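Local coordinates for aclacinomycin oxidoreductase (AknOx) (Streptomyces galilaeus, PDB 2IPI), which oxidises the terminal sugar of aclacinomycin N, giving first aclacinomycin A and then aclacinomycin Y, with a bicovalently bound FAD and molecular oxygen, at residues A[67-72]-A[189-194]; A[83-88]-A[103-108]; A[92-97]-A[468-473]. All coordinates share one frame; numbering follows the deposited sequence.

Contact 1 (A[67-72]-A[189-194])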
loop_
_atom_site.group_PDB
_atom_site.type_symbol
_atom_site.label_atom_id
_atom_site.label_comp_id
_atom_site.label_asym_id
_atom_site.label_seq_id
_atom_site.Cartn_x
_atom_site.Cartn_y
_atom_site.Cartn_z
ATOM N N GLN A 67 -4.646 -24.228 12.834
ATOM C CA GLN A 67 -5.953 -24.252 12.159
ATOM C C GLN A 67 -5.735 -23.908 10.695
ATOM O O GLN A 67 -6.378 -24.418 9.776
ATOM C CB GLN A 67 -6.951 -23.305 12.830
ATOM C CG GLN A 67 -7.214 -23.658 14.288
ATOM C CD GLN A 67 -8.328 -22.900 14.966
ATOM O OE1 GLN A 67 -9.152 -22.252 14.318
ATOM N NE2 GLN A 67 -8.345 -22.996 16.297
ATOM N N VAL A 68 -4.751 -23.032 10.456
ATOM C CA VAL A 68 -4.503 -22.653 9.063
ATOM C C VAL A 68 -3.978 -23.874 8.306
ATOM O O VAL A 68 -4.407 -24.124 7.173
ATOM C CB VAL A 68 -3.550 -21.470 8.916
ATOM C CG1 VAL A 68 -3.416 -21.127 7.435
ATOM C CG2 VAL A 68 -4.015 -20.232 9.673
ATOM N N VAL A 69 -3.076 -24.629 8.952
ATOM C CA VAL A 69 -2.583 -25.861 8.321
ATOM C C VAL A 69 -3.731 -26.774 7.936
ATOM O O VAL A 69 -3.798 -27.295 6.817
ATOM C CB VAL A 69 -1.582 -26.602 9.219
ATOM C CG1 VAL A 69 -1.353 -28.033 8.743
ATOM C CG2 VAL A 69 -0.266 -25.832 9.263
ATOM N N ASP A 70 -4.676 -26.978 8.843
ATOM C CA ASP A 70 -5.818 -27.858 8.642
ATOM C C ASP A 70 -6.657 -27.380 7.462
ATOM O O ASP A 70 -7.005 -28.174 6.591
ATOM C CB ASP A 70 -6.565 -27.916 9.959
ATOM C CG ASP A 70 -7.987 -28.385 9.978
ATOM O OD1 ASP A 70 -8.427 -28.939 8.950
ATOM O OD2 ASP A 70 -8.659 -28.197 11.020
ATOM N N ALA A 71 -6.982 -26.095 7.445
ATOM C CA ALA A 71 -7.817 -25.525 6.405
ATOM C C ALA A 71 -7.211 -25.704 5.016
ATOM O O ALA A 71 -7.961 -26.086 4.113
ATOM C CB ALA A 71 -8.052 -24.039 6.663
ATOM N N VAL A 72 -5.924 -25.425 4.901
ATOM C CA VAL A 72 -5.213 -25.653 3.636
ATOM C C VAL A 72 -5.300 -27.105 3.193
ATOM O O VAL A 72 -5.580 -27.493 2.048
ATOM C CB VAL A 72 -3.737 -25.272 3.759
ATOM C CG1 VAL A 72 -3.024 -25.516 2.429
ATOM C CG2 VAL A 72 -3.543 -23.820 4.189
ATOM N N GLY A 189 2.921 -32.314 -1.122
ATOM C CA GLY A 189 1.524 -31.969 -0.945
ATOM C C GLY A 189 1.125 -31.690 0.495
ATOM O O GLY A 189 -0.059 -31.742 0.834
ATOM N N ARG A 190 2.099 -31.387 1.342
ATOM C CA ARG A 190 1.800 -31.227 2.763
ATOM C C ARG A 190 1.796 -29.754 3.172
ATOM O O ARG A 190 2.774 -29.081 2.861
ATOM C CB ARG A 190 2.838 -31.938 3.635
ATOM C CG ARG A 190 2.387 -33.230 4.265
ATOM C CD ARG A 190 3.528 -34.114 4.714
ATOM N NE ARG A 190 4.723 -34.004 3.877
ATOM C CZ ARG A 190 5.951 -34.135 4.382
ATOM N NH1 ARG A 190 6.102 -34.372 5.683
ATOM N NH2 ARG A 190 7.015 -34.039 3.603
ATOM N N ALA A 191 0.769 -29.295 3.863
ATOM C CA ALA A 191 0.821 -27.992 4.534
ATOM C C ALA A 191 1.749 -28.068 5.746
ATOM O O ALA A 191 1.754 -29.075 6.459
ATOM C CB ALA A 191 -0.561 -27.530 4.950
ATOM N N ARG A 192 2.521 -27.014 5.987
ATOM C CA ARG A 192 3.452 -26.970 7.103
ATOM C C ARG A 192 3.628 -25.557 7.657
ATOM O O ARG A 192 3.612 -24.564 6.943
ATOM C CB ARG A 192 4.833 -27.518 6.710
ATOM C CG ARG A 192 5.072 -27.727 5.228
ATOM C CD ARG A 192 5.694 -29.062 4.894
ATOM N NE ARG A 192 5.254 -30.183 5.727
ATOM C CZ ARG A 192 6.061 -31.102 6.252
ATOM N NH1 ARG A 192 7.372 -31.040 6.037
ATOM N NH2 ARG A 192 5.568 -32.083 6.996
ATOM N N LYS A 193 3.844 -25.452 8.972
ATOM C CA LYS A 193 4.141 -24.107 9.490
ATOM C C LYS A 193 5.638 -23.900 9.655
ATOM O O LYS A 193 6.364 -24.766 10.187
ATOM C CB LYS A 193 3.348 -23.928 10.786
ATOM C CG LYS A 193 3.458 -22.516 11.347
ATOM C CD LYS A 193 3.250 -22.574 12.871
ATOM C CE LYS A 193 3.147 -24.030 13.325
ATOM N NZ LYS A 193 4.479 -24.690 13.461
ATOM N N VAL A 194 6.122 -22.758 9.167
ATOM C CA VAL A 194 7.533 -22.433 9.095
ATOM C C VAL A 194 7.796 -21.022 9.636
ATOM O O VAL A 194 6.937 -20.143 9.538
ATOM C CB VAL A 194 8.123 -22.466 7.675
ATOM C CG1 VAL A 194 7.713 -23.734 6.940
ATOM C CG2 VAL A 194 7.702 -21.231 6.889
#
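V69 and V72, one turn apart on helix 65-78, close on A191 at the start of strand 191-197. This is helix-on-sheet packing in the FAD-binding domain of PCMH type: the helix lies against the edge strand of the five-stranded antiparallel sheet. The short helix and strand axes approach to 7.8 Å and run nearly antiparallel, at 155°. On the helix side V69 carries most of the contact. Its CB points toward the strand and there forks into two methyls. CG1, held anti to the backbone N (chi1 165°), comes to 3.9 Å from A191 CB and also lies near A191 O. The other branch, CG2, reaches farther along the strand and rests over the backbone between R192 and K193, with K193 N 4.1 Å away. A beta-branched residue suits this place because both its methyls find the strand at once, while the small alanine opposite lets the helix backbone come in close. No hydrogen bond joins the two segments; methyls and backbone meet by van der Waals contact. N73, next after V72 on the helix, accepts from A191 N through OD1. V69 and V72 continue onto V183 and V185 of the adjacent strand 177-185, spreading the helix over two strands. A191 CB is the meeting point: V69 O touches it at 3.7 Å, and V72 CG1 at 4.1 Å.

Contact 2 (A[83-88]-A[103-108]). With FAD (flavin-adenine dinucleotide), chain F.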
loop_
_atom_site.group_PDB
_atom_site.type_symbol
_atom_site.label_atom_id
_atom_site.label_comp_id
_atom_site.label_asym_id
_atom_site.label_seq_id
_atom_site.Cartn_x
_atom_site.Cartn_y
_atom_site.Cartn_z
ATOM N N ALA A 83 -7.869 -18.831 -1.343
ATOM C CA ALA A 83 -7.532 -17.413 -1.266
ATOM C C ALA A 83 -7.555 -16.960 0.212
ATOM O O ALA A 83 -8.404 -17.503 0.903
ATOM C CB ALA A 83 -8.462 -16.546 -2.086
ATOM N N VAL A 84 -6.660 -16.051 0.576
ATOM C CA VAL A 84 -6.666 -15.540 1.947
ATOM C C VAL A 84 -7.162 -14.095 2.005
ATOM O O VAL A 84 -6.703 -13.264 1.233
ATOM C CB VAL A 84 -5.284 -15.544 2.610
ATOM C CG1 VAL A 84 -5.446 -15.417 4.121
ATOM C CG2 VAL A 84 -4.515 -16.774 2.189
ATOM N N ARG A 85 -8.058 -13.883 2.962
ATOM C CA ARG A 85 -8.511 -12.539 3.283
ATOM C C ARG A 85 -8.049 -12.198 4.699
ATOM O O ARG A 85 -8.312 -12.970 5.616
ATOM C CB ARG A 85 -10.029 -12.464 3.151
ATOM C CG ARG A 85 -10.676 -11.314 3.912
ATOM C CD ARG A 85 -12.059 -10.953 3.390
ATOM N NE ARG A 85 -12.021 -10.501 2.016
ATOM C CZ ARG A 85 -12.781 -10.805 0.990
ATOM N NH1 ARG A 85 -13.805 -11.640 1.067
ATOM N NH2 ARG A 85 -12.516 -10.233 -0.179
ATOM N N SER A 86 -7.394 -11.068 4.886
ATOM C CA SER A 86 -7.101 -10.545 6.220
ATOM C C SER A 86 -7.943 -9.281 6.431
ATOM O O SER A 86 -8.881 -9.273 7.240
ATOM C CB SER A 86 -5.613 -10.251 6.377
ATOM O OG SER A 86 -4.847 -11.457 6.421
ATOM N N GLY A 87 -7.558 -8.270 5.660
ATOM C CA GLY A 87 -8.148 -6.945 5.670
ATOM C C GLY A 87 -9.190 -6.647 4.619
ATOM O O GLY A 87 -9.987 -5.721 4.809
ATOM N N GLY A 88 -9.200 -7.362 3.490
ATOM C CA GLY A 88 -10.183 -7.115 2.451
ATOM C C GLY A 88 -9.984 -5.821 1.690
ATOM O O GLY A 88 -10.949 -5.337 1.071
ATOM N N VAL A 103 -11.938 -19.821 0.828
ATOM C CA VAL A 103 -11.381 -18.552 1.324
ATOM C C VAL A 103 -11.058 -18.650 2.808
ATOM O O VAL A 103 -11.900 -18.966 3.652
ATOM C CB VAL A 103 -12.334 -17.365 1.071
ATOM C CG1 VAL A 103 -13.762 -17.868 1.060
ATOM C CG2 VAL A 103 -12.165 -16.252 2.093
ATOM N N ILE A 104 -9.804 -18.411 3.128
ATOM C CA ILE A 104 -9.417 -18.480 4.548
ATOM C C ILE A 104 -9.333 -17.052 5.078
ATOM O O ILE A 104 -8.518 -16.262 4.604
ATOM C CB ILE A 104 -8.106 -19.242 4.750
ATOM C CG1 ILE A 104 -6.869 -18.646 4.094
ATOM C CG2 ILE A 104 -8.267 -20.688 4.249
ATOM C CD1 ILE A 104 -6.644 -19.233 2.715
ATOM N N ASP A 105 -10.201 -16.773 6.022
ATOM C CA ASP A 105 -10.400 -15.472 6.635
ATOM C C ASP A 105 -9.743 -15.407 8.017
ATOM O O ASP A 105 -10.043 -16.214 8.902
ATOM C CB ASP A 105 -11.891 -15.168 6.790
ATOM C CG ASP A 105 -12.114 -13.687 7.082
ATOM O OD1 ASP A 105 -12.942 -13.075 6.387
ATOM O OD2 ASP A 105 -11.463 -13.134 7.988
ATOM N N MET A 106 -8.825 -14.464 8.153
ATOM C CA MET A 106 -7.938 -14.385 9.308
ATOM C C MET A 106 -8.376 -13.303 10.293
ATOM O O MET A 106 -7.632 -13.007 11.222
ATOM C CB MET A 106 -6.507 -14.085 8.851
ATOM C CG MET A 106 -6.167 -14.742 7.508
ATOM S SD MET A 106 -5.185 -16.232 7.768
ATOM C CE MET A 106 -6.278 -17.481 7.114
ATOM N N SER A 107 -9.534 -12.734 10.050
ATOM C CA SER A 107 -9.996 -11.540 10.762
ATOM C C SER A 107 -10.211 -11.772 12.249
ATOM O O SER A 107 -10.295 -10.802 13.011
ATOM C CB SER A 107 -11.295 -11.056 10.117
ATOM O OG SER A 107 -12.329 -12.008 10.332
ATOM N N GLN A 108 -10.289 -13.031 12.671
ATOM C CA GLN A 108 -10.401 -13.351 14.093
ATOM C C GLN A 108 -9.025 -13.392 14.763
ATOM O O GLN A 108 -8.908 -13.507 15.993
ATOM C CB GLN A 108 -11.128 -14.680 14.305
ATOM C CG GLN A 108 -12.592 -14.759 13.938
ATOM C CD GLN A 108 -13.490 -13.848 14.734
ATOM O OE1 GLN A 108 -13.152 -12.677 14.924
ATOM N NE2 GLN A 108 -14.633 -14.323 15.228
HETATM P PA FAD F . -6.726 -8.360 1.551
HETATM O O1A FAD F . -7.641 -8.280 0.481
HETATM O O2A FAD F . -7.199 -9.270 2.593
HETATM O O5B FAD F . -5.300 -8.794 1.048
HETATM C C5B FAD F . -4.681 -8.204 -0.023
HETATM C C4B FAD F . -3.691 -9.174 -0.662
HETATM O O4B FAD F . -2.933 -9.784 0.346
HETATM C C3B FAD F . -4.418 -10.339 -1.358
HETATM O O3B FAD F . -3.644 -10.859 -2.378
HETATM C C2B FAD F . -4.531 -11.381 -0.259
HETATM O O2B FAD F . -4.690 -12.703 -0.698
HETATM C C1B FAD F . -3.225 -11.132 0.462
HETATM N N9A FAD F . -3.215 -11.617 1.857
HETATM C C8A FAD F . -4.101 -11.327 2.818
HETATM N N7A FAD F . -3.764 -11.924 3.951
HETATM C C5A FAD F . -2.660 -12.630 3.707
HETATM C C6A FAD F . -1.863 -13.441 4.504
HETATM N N6A FAD F . -2.147 -13.546 5.746
HETATM N N1A FAD F . -0.788 -14.013 3.987
HETATM C C2A FAD F . -0.488 -13.781 2.730
HETATM N N3A FAD F . -1.212 -13.004 1.946
HETATM C C4A FAD F . -2.289 -12.446 2.408
HETATM N N1 FAD F . -1.242 0.931 1.082
HETATM C C2 FAD F . -0.100 1.610 1.436
HETATM O O2 FAD F . 0.965 1.228 1.213
HETATM N N3 FAD F . -0.243 2.802 2.092
HETATM C C4 FAD F . -1.483 3.329 2.406
HETATM O O4 FAD F . -1.545 4.329 3.063
HETATM C C4X FAD F . -2.634 2.619 2.055
HETATM N N5 FAD F . -3.884 3.100 2.313
HETATM C C5X FAD F . -5.000 2.380 2.034
HETATM C C6 FAD F . -6.263 2.855 2.393
HETATM C C7 FAD F . -7.374 2.141 2.052
HETATM C C7M FAD F . -8.681 2.649 2.567
HETATM C C8 FAD F . -7.261 0.891 1.433
HETATM C C8M FAD F . -8.470 -0.014 1.354
HETATM C C9 FAD F . -5.997 0.450 1.113
HETATM C C9A FAD F . -4.858 1.173 1.363
HETATM N N10 FAD F . -3.606 0.710 1.007
HETATM C C10 FAD F . -2.497 1.403 1.391
HETATM C "C1'" FAD F . -3.419 -0.218 -0.148
HETATM C "C2'" FAD F . -3.451 -1.712 0.182
HETATM O "O2'" FAD F . -4.579 -2.437 -0.179
HETATM C "C3'" FAD F . -3.118 -2.037 1.619
HETATM O "O3'" FAD F . -1.885 -1.508 2.001
HETATM C "C4'" FAD F . -3.292 -3.584 1.708
HETATM O "O4'" FAD F . -3.185 -4.258 0.520
HETATM C "C5'" FAD F . -4.529 -4.159 2.355
HETATM O "O5'" FAD F . -4.379 -5.524 2.559
HETATM P P FAD F . -5.597 -6.266 3.196
HETATM O O1P FAD F . -5.162 -7.270 4.097
HETATM O O2P FAD F . -6.417 -5.301 3.790
HETATM O O3P FAD F . -6.473 -6.865 2.023
#
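Parallel strand pairing joins A83-R85 to V103-D105 in the four-stranded mixed sheet of the FAD-binding domain, with 82-85 as an outermost strand, followed by the S86-G88 turn, whose backbone N atoms meet the FAD diphosphate. I104 is held through both its backbone N and its O: I104 N donates to A83 O at 2.8 Å, and I104 O accepts from R85 N. M106 N donates to R85 O at 3.0 Å, the next rung of the pairing. On the face of V84 and I104 the packing is tight, V84 CG2 lying 3.3 Å from I104 CD1; the isoleucine puts CG1 between its backbone N and carbonyl carbon (chi1 62°), on the side of V84. V84 CG1 also meets M106 CG, the two side chains crossing at about a right angle. Branched and flexible apolar chains thus fill a buried layer against I221. D105 OD2 closes an Asx turn by accepting from S107 N, and takes S107 OG as well. S86 serves the cofactor twice: OG donates to FAD N7A at 2.7 Å, and N to O2A. G87, lacking CB, leaves room for FAD O2P. G88 has a positive phi, which suits glycine; its N donates to FAD O2A at 2.9 Å.

Contact 3 (A[92-97]-A[468-473]). With FAD (flavin-adenine dinucleotide), chain F.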
loop_
_atom_site.group_PDB
_atom_site.type_symbol
_atom_site.label_atom_id
_atom_site.label_comp_id
_atom_site.label_asym_id
_atom_site.label_seq_id
_atom_site.Cartn_x
_atom_site.Cartn_y
_atom_site.Cartn_z
ATOM N N GLU A 92 -8.065 -4.886 -6.482
ATOM C CA GLU A 92 -8.520 -5.644 -7.650
ATOM C C GLU A 92 -9.381 -6.837 -7.268
ATOM O O GLU A 92 -9.794 -7.661 -8.080
ATOM C CB GLU A 92 -7.304 -6.076 -8.474
ATOM C CG GLU A 92 -6.735 -4.942 -9.312
ATOM C CD GLU A 92 -7.517 -4.784 -10.619
ATOM O OE1 GLU A 92 -6.922 -4.312 -11.604
ATOM O OE2 GLU A 92 -8.722 -5.108 -10.619
ATOM N N GLY A 93 -9.706 -6.947 -5.970
ATOM C CA GLY A 93 -10.643 -7.951 -5.515
ATOM C C GLY A 93 -10.320 -9.374 -5.937
ATOM O O GLY A 93 -11.228 -10.164 -6.158
ATOM N N PHE A 94 -9.049 -9.674 -6.060
ATOM C CA PHE A 94 -8.472 -10.972 -6.372
ATOM C C PHE A 94 -9.060 -12.104 -5.539
ATOM O O PHE A 94 -9.296 -13.187 -6.077
ATOM C CB PHE A 94 -6.967 -10.919 -6.145
ATOM C CG PHE A 94 -6.149 -10.104 -7.112
ATOM C CD1 PHE A 94 -4.908 -9.628 -6.751
ATOM C CD2 PHE A 94 -6.590 -9.833 -8.394
ATOM C CE1 PHE A 94 -4.122 -8.907 -7.633
ATOM C CE2 PHE A 94 -5.835 -9.104 -9.286
ATOM C CZ PHE A 94 -4.588 -8.642 -8.912
ATOM N N VAL A 95 -9.268 -11.884 -4.244
ATOM C CA VAL A 95 -9.774 -12.906 -3.333
ATOM C C VAL A 95 -11.177 -13.346 -3.709
ATOM O O VAL A 95 -11.570 -14.500 -3.509
ATOM C CB VAL A 95 -9.722 -12.378 -1.873
ATOM C CG1 VAL A 95 -10.472 -13.290 -0.910
ATOM C CG2 VAL A 95 -8.269 -12.200 -1.468
ATOM N N ASP A 96 -11.956 -12.434 -4.268
ATOM C CA ASP A 96 -13.325 -12.631 -4.695
ATOM C C ASP A 96 -13.466 -13.077 -6.160
ATOM O O ASP A 96 -14.581 -12.981 -6.672
ATOM C CB ASP A 96 -14.115 -11.314 -4.544
ATOM C CG ASP A 96 -14.262 -10.838 -3.109
ATOM O OD1 ASP A 96 -14.919 -11.583 -2.347
ATOM O OD2 ASP A 96 -13.726 -9.769 -2.743
ATOM N N ASP A 97 -12.402 -13.536 -6.781
ATOM C CA ASP A 97 -12.437 -14.059 -8.157
ATOM C C ASP A 97 -13.320 -15.289 -8.229
ATOM O O ASP A 97 -13.339 -16.116 -7.321
ATOM C CB ASP A 97 -11.027 -14.354 -8.654
ATOM C CG ASP A 97 -10.964 -14.776 -10.113
ATOM O OD1 ASP A 97 -11.334 -15.915 -10.472
ATOM O OD2 ASP A 97 -10.556 -13.967 -10.970
ATOM N N ASN A 468 0.989 -3.156 -4.079
ATOM C CA ASN A 468 -0.290 -3.035 -3.385
ATOM C C ASN A 468 -1.287 -2.176 -4.149
ATOM O O ASN A 468 -2.392 -1.858 -3.682
ATOM C CB ASN A 468 -0.048 -2.447 -1.990
ATOM C CG ASN A 468 0.172 -3.514 -0.935
ATOM O OD1 ASN A 468 0.344 -4.702 -1.216
ATOM N ND2 ASN A 468 0.151 -3.054 0.312
ATOM N N TYR A 469 -0.892 -1.803 -5.354
ATOM C CA TYR A 469 -1.671 -1.195 -6.392
ATOM C C TYR A 469 -1.760 -2.137 -7.597
ATOM O O TYR A 469 -1.204 -1.817 -8.649
ATOM C CB TYR A 469 -1.051 0.113 -6.876
ATOM C CG TYR A 469 -0.877 1.232 -5.875
ATOM C CD1 TYR A 469 -0.141 2.347 -6.257
ATOM C CD2 TYR A 469 -1.414 1.200 -4.598
ATOM C CE1 TYR A 469 0.063 3.410 -5.398
ATOM C CE2 TYR A 469 -1.221 2.258 -3.722
ATOM C CZ TYR A 469 -0.484 3.351 -4.132
ATOM O OH TYR A 469 -0.277 4.420 -3.287
ATOM N N PRO A 470 -2.407 -3.283 -7.464
ATOM C CA PRO A 470 -2.514 -4.192 -8.614
ATOM C C PRO A 470 -3.311 -3.545 -9.747
ATOM O O PRO A 470 -4.304 -2.889 -9.423
ATOM C CB PRO A 470 -3.321 -5.368 -8.069
ATOM C CG PRO A 470 -4.137 -4.720 -6.983
ATOM C CD PRO A 470 -3.109 -3.855 -6.309
ATOM N N ASP A 471 -2.855 -3.759 -10.979
ATOM C CA ASP A 471 -3.583 -3.288 -12.157
ATOM C C ASP A 471 -3.485 -4.348 -13.267
ATOM O O ASP A 471 -2.443 -4.485 -13.893
ATOM C CB ASP A 471 -3.035 -1.966 -12.649
ATOM C CG ASP A 471 -3.748 -1.437 -13.882
ATOM O OD1 ASP A 471 -4.929 -1.731 -14.075
ATOM O OD2 ASP A 471 -3.094 -0.728 -14.678
ATOM N N VAL A 472 -4.570 -5.082 -13.452
ATOM C CA VAL A 472 -4.451 -6.240 -14.361
ATOM C C VAL A 472 -4.426 -5.785 -15.809
ATOM O O VAL A 472 -4.163 -6.540 -16.743
ATOM C CB VAL A 472 -5.561 -7.243 -14.004
ATOM C CG1 VAL A 472 -6.849 -6.922 -14.740
ATOM C CG2 VAL A 472 -5.047 -8.659 -14.259
ATOM N N ASP A 473 -4.654 -4.494 -16.040
ATOM C CA ASP A 473 -4.456 -3.878 -17.345
ATOM C C ASP A 473 -2.985 -3.933 -17.728
ATOM O O ASP A 473 -2.644 -3.793 -18.911
ATOM C CB ASP A 473 -4.933 -2.421 -17.347
ATOM C CG ASP A 473 -6.432 -2.317 -17.119
ATOM O OD1 ASP A 473 -6.901 -1.328 -16.524
ATOM O OD2 ASP A 473 -7.142 -3.253 -17.557
HETATM P PA FAD F . -6.726 -8.360 1.551
HETATM O O1A FAD F . -7.641 -8.280 0.481
HETATM O O2A FAD F . -7.199 -9.270 2.593
HETATM O O5B FAD F . -5.300 -8.794 1.048
HETATM C C5B FAD F . -4.681 -8.204 -0.023
HETATM C C4B FAD F . -3.691 -9.174 -0.662
HETATM O O4B FAD F . -2.933 -9.784 0.346
HETATM C C3B FAD F . -4.418 -10.339 -1.358
HETATM O O3B FAD F . -3.644 -10.859 -2.378
HETATM C C2B FAD F . -4.531 -11.381 -0.259
HETATM O O2B FAD F . -4.690 -12.703 -0.698
HETATM C C1B FAD F . -3.225 -11.132 0.462
HETATM N N9A FAD F . -3.215 -11.617 1.857
HETATM C C8A FAD F . -4.101 -11.327 2.818
HETATM N N7A FAD F . -3.764 -11.924 3.951
HETATM C C5A FAD F . -2.660 -12.630 3.707
HETATM C C6A FAD F . -1.863 -13.441 4.504
HETATM N N6A FAD F . -2.147 -13.546 5.746
HETATM N N1A FAD F . -0.788 -14.013 3.987
HETATM C C2A FAD F . -0.488 -13.781 2.730
HETATM N N3A FAD F . -1.212 -13.004 1.946
HETATM C C4A FAD F . -2.289 -12.446 2.408
HETATM N N1 FAD F . -1.242 0.931 1.082
HETATM C C2 FAD F . -0.100 1.610 1.436
HETATM O O2 FAD F . 0.965 1.228 1.213
HETATM N N3 FAD F . -0.243 2.802 2.092
HETATM C C4 FAD F . -1.483 3.329 2.406
HETATM O O4 FAD F . -1.545 4.329 3.063
HETATM C C4X FAD F . -2.634 2.619 2.055
HETATM N N5 FAD F . -3.884 3.100 2.313
HETATM C C5X FAD F . -5.000 2.380 2.034
HETATM C C6 FAD F . -6.263 2.855 2.393
HETATM C C7 FAD F . -7.374 2.141 2.052
HETATM C C7M FAD F . -8.681 2.649 2.567
HETATM C C8 FAD F . -7.261 0.891 1.433
HETATM C C8M FAD F . -8.470 -0.014 1.354
HETATM C C9 FAD F . -5.997 0.450 1.113
HETATM C C9A FAD F . -4.858 1.173 1.363
HETATM N N10 FAD F . -3.606 0.710 1.007
HETATM C C10 FAD F . -2.497 1.403 1.391
HETATM C "C1'" FAD F . -3.419 -0.218 -0.148
HETATM C "C2'" FAD F . -3.451 -1.712 0.182
HETATM O "O2'" FAD F . -4.579 -2.437 -0.179
HETATM C "C3'" FAD F . -3.118 -2.037 1.619
HETATM O "O3'" FAD F . -1.885 -1.508 2.001
HETATM C "C4'" FAD F . -3.292 -3.584 1.708
HETATM O "O4'" FAD F . -3.185 -4.258 0.520
HETATM C "C5'" FAD F . -4.529 -4.159 2.355
HETATM O "O5'" FAD F . -4.379 -5.524 2.559
HETATM P P FAD F . -5.597 -6.266 3.196
HETATM O O1P FAD F . -5.162 -7.270 4.097
HETATM O O2P FAD F . -6.417 -5.301 3.790
HETATM O O3P FAD F . -6.473 -6.865 2.023
#
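The F94 ring has E92 CB over one face, 3.5 Å above the plane and offset toward the rim, while P470 comes at it obliquely, P470 CB lying 3.6 Å from F94 CZ. H513 stacks with the same ring from outside the two segments. The second flat group is the carboxylate of E92, and V472 N reaches its OE1 from above the plane, 36° out of it, in a straight hydrogen bond of 3.1 Å (165° at the hydrogen). Between these two groups runs the aliphatic part of the glutamate. E92 and P470 lie alongside with their chains running opposite ways, E92 CG lying 3.5 Å from P470 CG and 3.2 Å from P470 O. The chain bends at chi2 (-82°), which swings CD away from an extended course. Glutamate suits the place by offering methylenes to the proline and an acceptor to the backbone beyond it; proline offers a compact apolar ring to both partners. E92 OE1 lies 4.1 Å from D471 OD1, like charges probably eased by K362, whose NZ bridges both atoms; D471 OD2 pairs with K364 NZ. The contact joins a loop of the FAD-binding domain to the berberine-like C-terminal region. Y469, one of two proton acceptors, directly precedes P470, and FAD-binding N468 comes before it; as in relatives of berberine bridge enzyme, this C-terminal segment contributes residues to the site over the flavin.

The three contacts step inward from the surface, with centres about 27, 17 and 13 Å from the centre of the chain. Contacts 1 and 2 have centres 15 Å apart and touch where A71 CB of the helix meets I104 CG2 at 4.1 Å, so helix 65-78 touches both sheets. Contacts 2 and 3, also 15 Å apart, are tied by a salt bridge from R85 NH2 to D96 OD2 (2.9 Å), and both touch FAD: 83-88 holds its adenine and phosphate end, and N468 lies by its ribityl chain. H89, directly after G88, is cross-linked to the cofactor. Contact 1 stays about 13 Å from contact 3 at the nearest atoms. The side chain of P470 is about 9 Å from the bound aclacinomycin.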